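Local coordinates for 2,5-dihydroxypyridine 5,6-dioxygenase (PDB 7CUP), which catalyses the iron(II)-dependent, dioxygen-consuming cleavage of the 2,5-dihydroxypyridine ring between carbons 5 and 6, yielding N-formylmaleamate in aerobic nicotinate degradation, at residues G116-A122 with P184-W190; K17-V21 with G179-E183. All coordinates share one frame. Numbering follows the deposited sequence.

Interaction 1: residues G116-A122 with P184-W190; sequences GTRILLA and PGRWDHW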
ATOM      1  N   GLY A 116     -33.288  -2.815 -18.314  1.00 24.60           N
ATOM      2  CA  GLY A 116     -32.489  -3.023 -19.540  1.00 24.77           C
ATOM      3  C   GLY A 116     -30.983  -3.146 -19.279  1.00 25.74           C
ATOM      4  O   GLY A 116     -30.260  -3.723 -20.129  1.00 22.78           O
ATOM      5  N   THR A 117     -30.505  -2.648 -18.140  1.00 25.04           N
ATOM      6  CA  THR A 117     -29.100  -2.827 -17.709  1.00 25.14           C
ATOM      7  C   THR A 117     -28.737  -4.315 -17.703  1.00 22.08           C
ATOM      8  O   THR A 117     -29.559  -5.117 -17.289  1.00 24.87           O
ATOM      9  CB  THR A 117     -28.848  -2.177 -16.347  1.00 26.97           C
ATOM     10  OG1 THR A 117     -29.114  -0.781 -16.494  1.00 27.33           O
ATOM     11  CG2 THR A 117     -27.439  -2.427 -15.853  1.00 24.25           C
ATOM     12  N   ARG A 118     -27.549  -4.646 -18.202  1.00 21.98           N
ATOM     13  CA  ARG A 118     -26.946  -6.006 -18.210  1.00 23.48           C
ATOM     14  C   ARG A 118     -25.933  -6.136 -17.054  1.00 23.78           C
ATOM     15  O   ARG A 118     -25.275  -5.150 -16.701  1.00 22.41           O
ATOM     16  CB  ARG A 118     -26.203  -6.288 -19.517  1.00 23.11           C
ATOM     17  CG  ARG A 118     -26.832  -5.647 -20.733  1.00 25.29           C
ATOM     18  CD  ARG A 118     -26.274  -6.128 -22.040  1.00 23.91           C
ATOM     19  NE  ARG A 118     -24.983  -5.601 -22.485  1.00 22.72           N
ATOM     20  CZ  ARG A 118     -24.748  -4.367 -22.933  1.00 23.39           C
ATOM     21  NH1 ARG A 118     -25.686  -3.427 -22.878  1.00 21.96           N
ATOM     22  NH2 ARG A 118     -23.550  -4.066 -23.400  1.00 23.14           N
ATOM     23  N   ILE A 119     -25.783  -7.334 -16.493  1.00 22.26           N
ATOM     24  CA  ILE A 119     -24.866  -7.539 -15.339  1.00 22.17           C
ATOM     25  C   ILE A 119     -23.982  -8.742 -15.629  1.00 21.66           C
ATOM     26  O   ILE A 119     -24.544  -9.857 -15.844  1.00 19.37           O
ATOM     27  CB  ILE A 119     -25.619  -7.704 -14.016  1.00 21.80           C
ATOM     28  CG1 ILE A 119     -26.577  -6.531 -13.759  1.00 21.73           C
ATOM     29  CG2 ILE A 119     -24.593  -7.918 -12.906  1.00 22.82           C
ATOM     30  CD1 ILE A 119     -27.398  -6.638 -12.458  1.00 20.62           C
ATOM     31  N   LEU A 120     -22.661  -8.521 -15.607  1.00 19.24           N
ATOM     32  CA  LEU A 120     -21.645  -9.605 -15.693  1.00 19.80           C
ATOM     33  C   LEU A 120     -20.987  -9.778 -14.321  1.00 18.71           C
ATOM     34  O   LEU A 120     -20.353  -8.853 -13.857  1.00 16.26           O
ATOM     35  CB  LEU A 120     -20.599  -9.252 -16.750  1.00 21.19           C
ATOM     36  CG  LEU A 120     -19.537 -10.330 -16.961  1.00 24.00           C
ATOM     37  CD1 LEU A 120     -20.169 -11.619 -17.454  1.00 27.30           C
ATOM     38  CD2 LEU A 120     -18.481  -9.852 -17.925  1.00 26.56           C
ATOM     39  N   LEU A 121     -21.159 -10.935 -13.692  1.00 20.47           N
ATOM     40  CA  LEU A 121     -20.466 -11.279 -12.429  1.00 19.37           C
ATOM     41  C   LEU A 121     -19.066 -11.782 -12.791  1.00 19.83           C
ATOM     42  O   LEU A 121     -18.940 -12.546 -13.774  1.00 19.65           O
ATOM     43  CB  LEU A 121     -21.275 -12.320 -11.656  1.00 19.63           C
ATOM     44  CG  LEU A 121     -20.600 -12.805 -10.380  1.00 19.32           C
ATOM     45  CD1 LEU A 121     -20.487 -11.692  -9.357  1.00 19.23           C
ATOM     46  CD2 LEU A 121     -21.322 -14.013  -9.806  1.00 19.65           C
ATOM     47  N   ALA A 122     -18.031 -11.303 -12.084  1.00 19.21           N
ATOM     48  CA  ALA A 122     -16.610 -11.655 -12.339  1.00 20.65           C
ATOM     49  C   ALA A 122     -15.865 -11.598 -10.999  1.00 20.50           C
ATOM     50  O   ALA A 122     -15.428 -10.500 -10.634  1.00 18.74           O
ATOM     51  CB  ALA A 122     -15.976 -10.725 -13.364  1.00 20.14           C
ATOM     52  N   PRO A 184     -29.940  -7.166 -23.427  1.00 33.77           N
ATOM     53  CA  PRO A 184     -30.423  -6.211 -22.440  1.00 31.92           C
ATOM     54  C   PRO A 184     -31.151  -6.977 -21.320  1.00 29.58           C
ATOM     55  O   PRO A 184     -31.778  -7.989 -21.594  1.00 24.60           O
ATOM     56  CB  PRO A 184     -31.332  -5.247 -23.235  1.00 35.81           C
ATOM     57  CG  PRO A 184     -31.209  -5.666 -24.707  1.00 34.58           C
ATOM     58  CD  PRO A 184     -30.617  -7.058 -24.735  1.00 35.22           C
ATOM     59  N   GLY A 185     -30.994  -6.533 -20.069  1.00 25.16           N
ATOM     60  CA  GLY A 185     -31.620  -7.164 -18.909  1.00 25.57           C
ATOM     61  C   GLY A 185     -30.998  -8.519 -18.600  1.00 26.38           C
ATOM     62  O   GLY A 185     -31.538  -9.202 -17.733  1.00 27.97           O
ATOM     63  N   ARG A 186     -29.885  -8.898 -19.226  1.00 26.66           N
ATOM     64  CA  ARG A 186     -29.306 -10.253 -19.004  1.00 28.61           C
ATOM     65  C   ARG A 186     -28.315 -10.213 -17.838  1.00 27.59           C
ATOM     66  O   ARG A 186     -27.491  -9.278 -17.769  1.00 24.84           O
ATOM     67  CB  ARG A 186     -28.574 -10.819 -20.217  1.00 31.92           C
ATOM     68  CG  ARG A 186     -28.072 -12.239 -19.995  1.00 33.15           C
ATOM     69  CD  ARG A 186     -27.273 -12.875 -21.147  1.00 32.84           C
ATOM     70  NE  ARG A 186     -26.846 -14.205 -20.754  1.00 29.95           N
ATOM     71  CZ  ARG A 186     -27.674 -15.237 -20.596  1.00 32.77           C
ATOM     72  NH1 ARG A 186     -28.962 -15.103 -20.861  1.00 31.99           N
ATOM     73  NH2 ARG A 186     -27.207 -16.407 -20.189  1.00 34.78           N
ATOM     74  N   TRP A 187     -28.391 -11.228 -16.979  1.00 24.05           N
ATOM     75  CA  TRP A 187     -27.377 -11.519 -15.938  1.00 25.16           C
ATOM     76  C   TRP A 187     -26.612 -12.754 -16.412  1.00 23.80           C
ATOM     77  O   TRP A 187     -27.248 -13.720 -16.922  1.00 22.66           O
ATOM     78  CB  TRP A 187     -28.004 -11.708 -14.542  1.00 24.42           C
ATOM     79  CG  TRP A 187     -26.980 -11.947 -13.477  1.00 24.86           C
ATOM     80  CD1 TRP A 187     -26.429 -11.036 -12.625  1.00 27.17           C
ATOM     81  CD2 TRP A 187     -26.381 -13.211 -13.135  1.00 26.60           C
ATOM     82  NE1 TRP A 187     -25.525 -11.644 -11.788  1.00 27.17           N
ATOM     83  CE2 TRP A 187     -25.476 -12.976 -12.078  1.00 25.68           C
ATOM     84  CE3 TRP A 187     -26.567 -14.523 -13.582  1.00 25.23           C
ATOM     85  CZ2 TRP A 187     -24.742 -13.999 -11.482  1.00 27.51           C
ATOM     86  CZ3 TRP A 187     -25.814 -15.528 -13.013  1.00 30.82           C
ATOM     87  CH2 TRP A 187     -24.916 -15.269 -11.974  1.00 26.90           C
ATOM     88  N   ASP A 188     -25.293 -12.720 -16.315  1.00 21.30           N
ATOM     89  CA  ASP A 188     -24.455 -13.924 -16.547  1.00 22.84           C
ATOM     90  C   ASP A 188     -23.174 -13.807 -15.724  1.00 22.96           C
ATOM     91  O   ASP A 188     -22.972 -12.771 -15.052  1.00 21.49           O
ATOM     92  CB  ASP A 188     -24.204 -14.148 -18.035  1.00 23.82           C
ATOM     93  CG  ASP A 188     -24.052 -15.610 -18.441  1.00 26.38           C
ATOM     94  OD1 ASP A 188     -23.446 -16.391 -17.656  1.00 27.31           O
ATOM     95  OD2 ASP A 188     -24.509 -15.962 -19.579  1.00 26.23           O
ATOM     96  N   HIS A 189     -22.400 -14.888 -15.698  1.00 22.03           N
ATOM     97  CA  HIS A 189     -21.261 -15.064 -14.769  1.00 21.48           C
ATOM     98  C   HIS A 189     -20.091 -15.560 -15.588  1.00 21.75           C
ATOM     99  O   HIS A 189     -20.222 -16.633 -16.178  1.00 20.95           O
ATOM    100  CB  HIS A 189     -21.650 -16.089 -13.708  1.00 22.46           C
ATOM    101  CG  HIS A 189     -20.645 -16.274 -12.622  1.00 22.14           C
ATOM    102  ND1 HIS A 189     -20.822 -17.219 -11.632  1.00 19.70           N
ATOM    103  CD2 HIS A 189     -19.449 -15.695 -12.391  1.00 19.73           C
ATOM    104  CE1 HIS A 189     -19.795 -17.156 -10.806  1.00 19.55           C
ATOM    105  NE2 HIS A 189     -18.949 -16.248 -11.249  1.00 20.58           N
ATOM    106  N   TRP A 190     -19.036 -14.765 -15.690  1.00 18.86           N
ATOM    107  CA  TRP A 190     -17.745 -15.255 -16.193  1.00 17.72           C
ATOM    108  C   TRP A 190     -16.949 -15.817 -15.017  1.00 19.24           C
ATOM    109  O   TRP A 190     -16.583 -15.032 -14.141  1.00 19.04           O
ATOM    110  CB  TRP A 190     -17.058 -14.088 -16.864  1.00 17.61           C
ATOM    111  CG  TRP A 190     -15.646 -14.366 -17.253  1.00 17.60           C
ATOM    112  CD1 TRP A 190     -15.011 -15.564 -17.438  1.00 19.22           C
ATOM    113  CD2 TRP A 190     -14.688 -13.353 -17.495  1.00 17.47           C
ATOM    114  NE1 TRP A 190     -13.712 -15.341 -17.807  1.00 19.06           N
ATOM    115  CE2 TRP A 190     -13.488 -13.996 -17.840  1.00 17.21           C
ATOM    116  CE3 TRP A 190     -14.741 -11.962 -17.410  1.00 17.44           C
ATOM    117  CZ2 TRP A 190     -12.340 -13.279 -18.160  1.00 18.95           C
ATOM    118  CZ3 TRP A 190     -13.605 -11.257 -17.728  1.00 18.45           C
ATOM    119  CH2 TRP A 190     -12.435 -11.908 -18.112  1.00 19.09           C
TER
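L121 gives up the most surface here. Its CD2 methyl sits 3.5 Å from the centroid of the H189 ring and almost on the ring normal, a CH-pi contact, while the same CD2 meets the edge of the W187 indole at CZ2 (3.8 Å). I119, on the same sheet face, brings CG2 to 3.6 Å from W187 CD1, so I119, L121, W187 and H189 form one patch, covered near I119 and W187 by helix 107-114. On the face that carries L120, the L120 CD1 methyl lies 4.0 Å from W190 CB; W190 NE1 hydrogen-bonds to L129 O, and the W190 side chain touches M11 and V15 of helix 5-18. Beneath these side chains the backbones run parallel, with axes 4.7 Å apart at 16°; hydrogen bonds run from I119 N to R186 O (2.9 Å), D188 N to I119 O (3.0 Å), L121 N to D188 O (2.9 Å) and W190 N to L121 O (2.9 Å). This ladder adds strand 187-189 as the edge of the five-stranded parallel sheet, whose helices pack on both faces. At the entry to the ladder G185 N donates to G116 O (2.9 Å); both glycines have positive phi, G116 just after helix 107-114. The iron ion lies about 10 Å from the W187 side chain, beyond direct coordination.

Interaction 2: residues K17-V21 with G179-E183; sequences KLSRV and GYADE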
ATOM      1  N   LYS A  17     -16.377  -7.029 -25.103  1.00 24.46           N
ATOM      2  CA  LYS A  17     -16.752  -7.084 -26.544  1.00 30.20           C
ATOM      3  C   LYS A  17     -17.880  -8.108 -26.758  1.00 28.01           C
ATOM      4  O   LYS A  17     -18.916  -7.731 -27.331  1.00 26.86           O
ATOM      5  CB  LYS A  17     -15.527  -7.385 -27.407  1.00 30.03           C
ATOM      6  CG  LYS A  17     -15.150  -6.250 -28.336  1.00 40.49           C
ATOM      7  CD  LYS A  17     -13.991  -6.540 -29.265  1.00 44.53           C
ATOM      8  CE  LYS A  17     -12.714  -5.893 -28.776  1.00 50.03           C
ATOM      9  NZ  LYS A  17     -11.522  -6.422 -29.473  1.00 57.15           N
ATOM     10  N   LEU A  18     -17.723  -9.339 -26.283  1.00 24.55           N
ATOM     11  CA  LEU A  18     -18.792 -10.347 -26.419  1.00 24.82           C
ATOM     12  C   LEU A  18     -20.050  -9.817 -25.735  1.00 22.70           C
ATOM     13  O   LEU A  18     -21.151 -10.155 -26.176  1.00 22.81           O
ATOM     14  CB  LEU A  18     -18.334 -11.670 -25.800  1.00 26.54           C
ATOM     15  CG  LEU A  18     -17.322 -12.453 -26.624  1.00 27.77           C
ATOM     16  CD1 LEU A  18     -16.856 -13.695 -25.868  1.00 29.22           C
ATOM     17  CD2 LEU A  18     -17.908 -12.827 -27.987  1.00 31.63           C
ATOM     18  N   SER A  19     -19.891  -9.033 -24.675  1.00 22.27           N
ATOM     19  CA  SER A  19     -20.996  -8.403 -23.905  1.00 20.92           C
ATOM     20  C   SER A  19     -21.534  -7.137 -24.601  1.00 20.71           C
ATOM     21  O   SER A  19     -22.329  -6.419 -23.971  1.00 22.72           O
ATOM     22  CB  SER A  19     -20.551  -8.100 -22.478  1.00 20.86           C
ATOM     23  OG  SER A  19     -20.350  -9.282 -21.734  1.00 20.36           O
ATOM     24  N   ARG A  20     -21.095  -6.838 -25.821  1.00 21.88           N
ATOM     25  CA  ARG A  20     -21.598  -5.732 -26.680  1.00 24.73           C
ATOM     26  C   ARG A  20     -21.256  -4.374 -26.068  1.00 25.01           C
ATOM     27  O   ARG A  20     -22.001  -3.387 -26.273  1.00 21.70           O
ATOM     28  CB  ARG A  20     -23.087  -5.934 -27.005  1.00 28.93           C
ATOM     29  CG  ARG A  20     -23.295  -7.075 -27.999  1.00 32.16           C
ATOM     30  CD  ARG A  20     -24.641  -7.167 -28.708  1.00 38.87           C
ATOM     31  NE  ARG A  20     -25.152  -8.532 -28.577  1.00 45.90           N
ATOM     32  CZ  ARG A  20     -24.672  -9.626 -29.194  1.00 51.49           C
ATOM     33  NH1 ARG A  20     -23.649  -9.535 -30.030  1.00 57.81           N
ATOM     34  NH2 ARG A  20     -25.225 -10.812 -28.969  1.00 48.93           N
ATOM     35  N   VAL A  21     -20.118  -4.277 -25.391  1.00 21.57           N
ATOM     36  CA  VAL A  21     -19.607  -2.955 -24.944  1.00 20.67           C
ATOM     37  C   VAL A  21     -18.884  -2.315 -26.120  1.00 21.03           C
ATOM     38  O   VAL A  21     -18.062  -2.977 -26.737  1.00 20.44           O
ATOM     39  CB  VAL A  21     -18.676  -3.090 -23.743  1.00 19.65           C
ATOM     40  CG1 VAL A  21     -17.994  -1.788 -23.423  1.00 20.79           C
ATOM     41  CG2 VAL A  21     -19.421  -3.650 -22.551  1.00 19.52           C
ATOM     42  N   GLY A 179     -21.514 -17.141 -19.856  1.00 22.88           N
ATOM     43  CA  GLY A 179     -20.266 -16.444 -19.486  1.00 21.07           C
ATOM     44  C   GLY A 179     -20.207 -14.979 -19.882  1.00 23.84           C
ATOM     45  O   GLY A 179     -19.169 -14.341 -19.621  1.00 21.64           O
ATOM     46  N   TYR A 180     -21.239 -14.419 -20.518  1.00 24.53           N
ATOM     47  CA  TYR A 180     -21.178 -12.999 -20.956  1.00 22.82           C
ATOM     48  C   TYR A 180     -22.587 -12.419 -20.987  1.00 24.32           C
ATOM     49  O   TYR A 180     -23.565 -13.209 -21.022  1.00 23.94           O
ATOM     50  CB  TYR A 180     -20.308 -12.863 -22.213  1.00 24.66           C
ATOM     51  CG  TYR A 180     -20.736 -13.565 -23.480  1.00 25.92           C
ATOM     52  CD1 TYR A 180     -20.271 -14.830 -23.808  1.00 25.57           C
ATOM     53  CD2 TYR A 180     -21.548 -12.925 -24.417  1.00 28.09           C
ATOM     54  CE1 TYR A 180     -20.640 -15.455 -24.991  1.00 25.63           C
ATOM     55  CE2 TYR A 180     -21.909 -13.534 -25.616  1.00 26.48           C
ATOM     56  CZ  TYR A 180     -21.453 -14.804 -25.911  1.00 27.33           C
ATOM     57  OH  TYR A 180     -21.813 -15.385 -27.097  1.00 28.56           O
ATOM     58  N   ALA A 181     -22.682 -11.087 -20.857  1.00 23.40           N
ATOM     59  CA  ALA A 181     -23.935 -10.319 -20.728  1.00 23.08           C
ATOM     60  C   ALA A 181     -24.180  -9.458 -21.972  1.00 25.30           C
ATOM     61  O   ALA A 181     -24.023  -8.219 -21.866  1.00 22.16           O
ATOM     62  CB  ALA A 181     -23.881  -9.476 -19.492  1.00 25.82           C
ATOM     63  N   ASP A 182     -24.606 -10.104 -23.065  1.00 26.34           N
ATOM     64  CA  ASP A 182     -24.749  -9.535 -24.431  1.00 29.28           C
ATOM     65  C   ASP A 182     -26.161  -8.972 -24.628  1.00 30.19           C
ATOM     66  O   ASP A 182     -26.318  -8.036 -25.379  1.00 31.46           O
ATOM     67  CB  ASP A 182     -24.367 -10.543 -25.529  1.00 27.46           C
ATOM     68  CG  ASP A 182     -25.112 -11.863 -25.474  1.00 27.50           C
ATOM     69  OD1 ASP A 182     -25.507 -12.277 -24.367  1.00 30.41           O
ATOM     70  OD2 ASP A 182     -25.255 -12.477 -26.543  1.00 28.82           O
ATOM     71  N   GLU A 183     -27.161  -9.459 -23.933  1.00 34.04           N
ATOM     72  CA  GLU A 183     -28.538  -9.011 -24.199  1.00 34.52           C
ATOM     73  C   GLU A 183     -29.015  -8.085 -23.099  1.00 33.02           C
ATOM     74  O   GLU A 183     -28.637  -8.217 -21.944  1.00 28.62           O
ATOM     75  CB  GLU A 183     -29.411 -10.243 -24.356  1.00 39.74           C
ATOM     76  CG  GLU A 183     -29.176 -10.896 -25.694  1.00 49.71           C
ATOM     77  CD  GLU A 183     -29.998 -12.145 -25.831  1.00 53.16           C
ATOM     78  OE1 GLU A 183     -29.479 -13.115 -26.426  1.00 57.72           O
ATOM     79  OE2 GLU A 183     -31.134 -12.146 -25.284  1.00 54.67           O
TER
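G179, whose N is hydrogen-bonded to D188 OD1, leads into Y180, the first residue of 179-183 to meet the end of helix 5-18. The Y180 ring lies under L18: L18 CB stands 3.9 Å from the ring centroid, 18° off the normal, a CH-pi contact over the face, and L18 O is 3.3 Å from Y180 CD2. At A181 the contact turns polar, its N donating to S19 OG (3.1 Å), a hydroxyl that is also hydrogen-bonded to V15 O one helical turn back. D182 follows, with its CA 4.0 Å from S19 CA, the nearest CA pair of the two segments, and its CB 3.3 Å from L18 O. Its carboxylate forms a salt bridge from OD2 to R20 NH2 (2.9 Å), while R20 NE reaches D182 O in a weak hydrogen bond (3.4 Å), and D182 CB lies over one face of the guanidinium. OD2 has a second cationic partner in K139, and OD1 is hydrogen-bonded to Y178 OH. R20 is also the C-prime residue of the Schellman motif that ends the helix: it has positive phi, with R20 N to K17 O (2.8 Å) and V21 N to L16 O. At E183 the CA-to-CB bond points away from 17-21. The loop that follows strand 175-177 is thus fitted against the C-terminus of helix 5-18, with helix 136-151 touching L18, R20 and Y180, and strand 96-99 of the parallel sheet meeting S19 and V21 through L96.

Both interactions are largely buried, with centres about 8 Å apart, and each has one exposed residue, P184 in interaction 1 and R20 in interaction 2, but interaction 2 lies farther from the chain centre. Interaction 1 is a regular strand pairing, dominated by main-chain hydrogen bonds and apolar side chains; interaction 2 joins a helix end to a loop through a serine hydroxyl, a salt bridge and a tyrosine ring. The segments 179-183 and 184-190 are consecutive, so one run of chain serves both. R118 couples them: its NH2 lies 2.7 Å from S19 O and its NE 2.9 Å from A181 O, both probable hydrogen bonds. D188 CB also packs 3.2 Å from Y180 O.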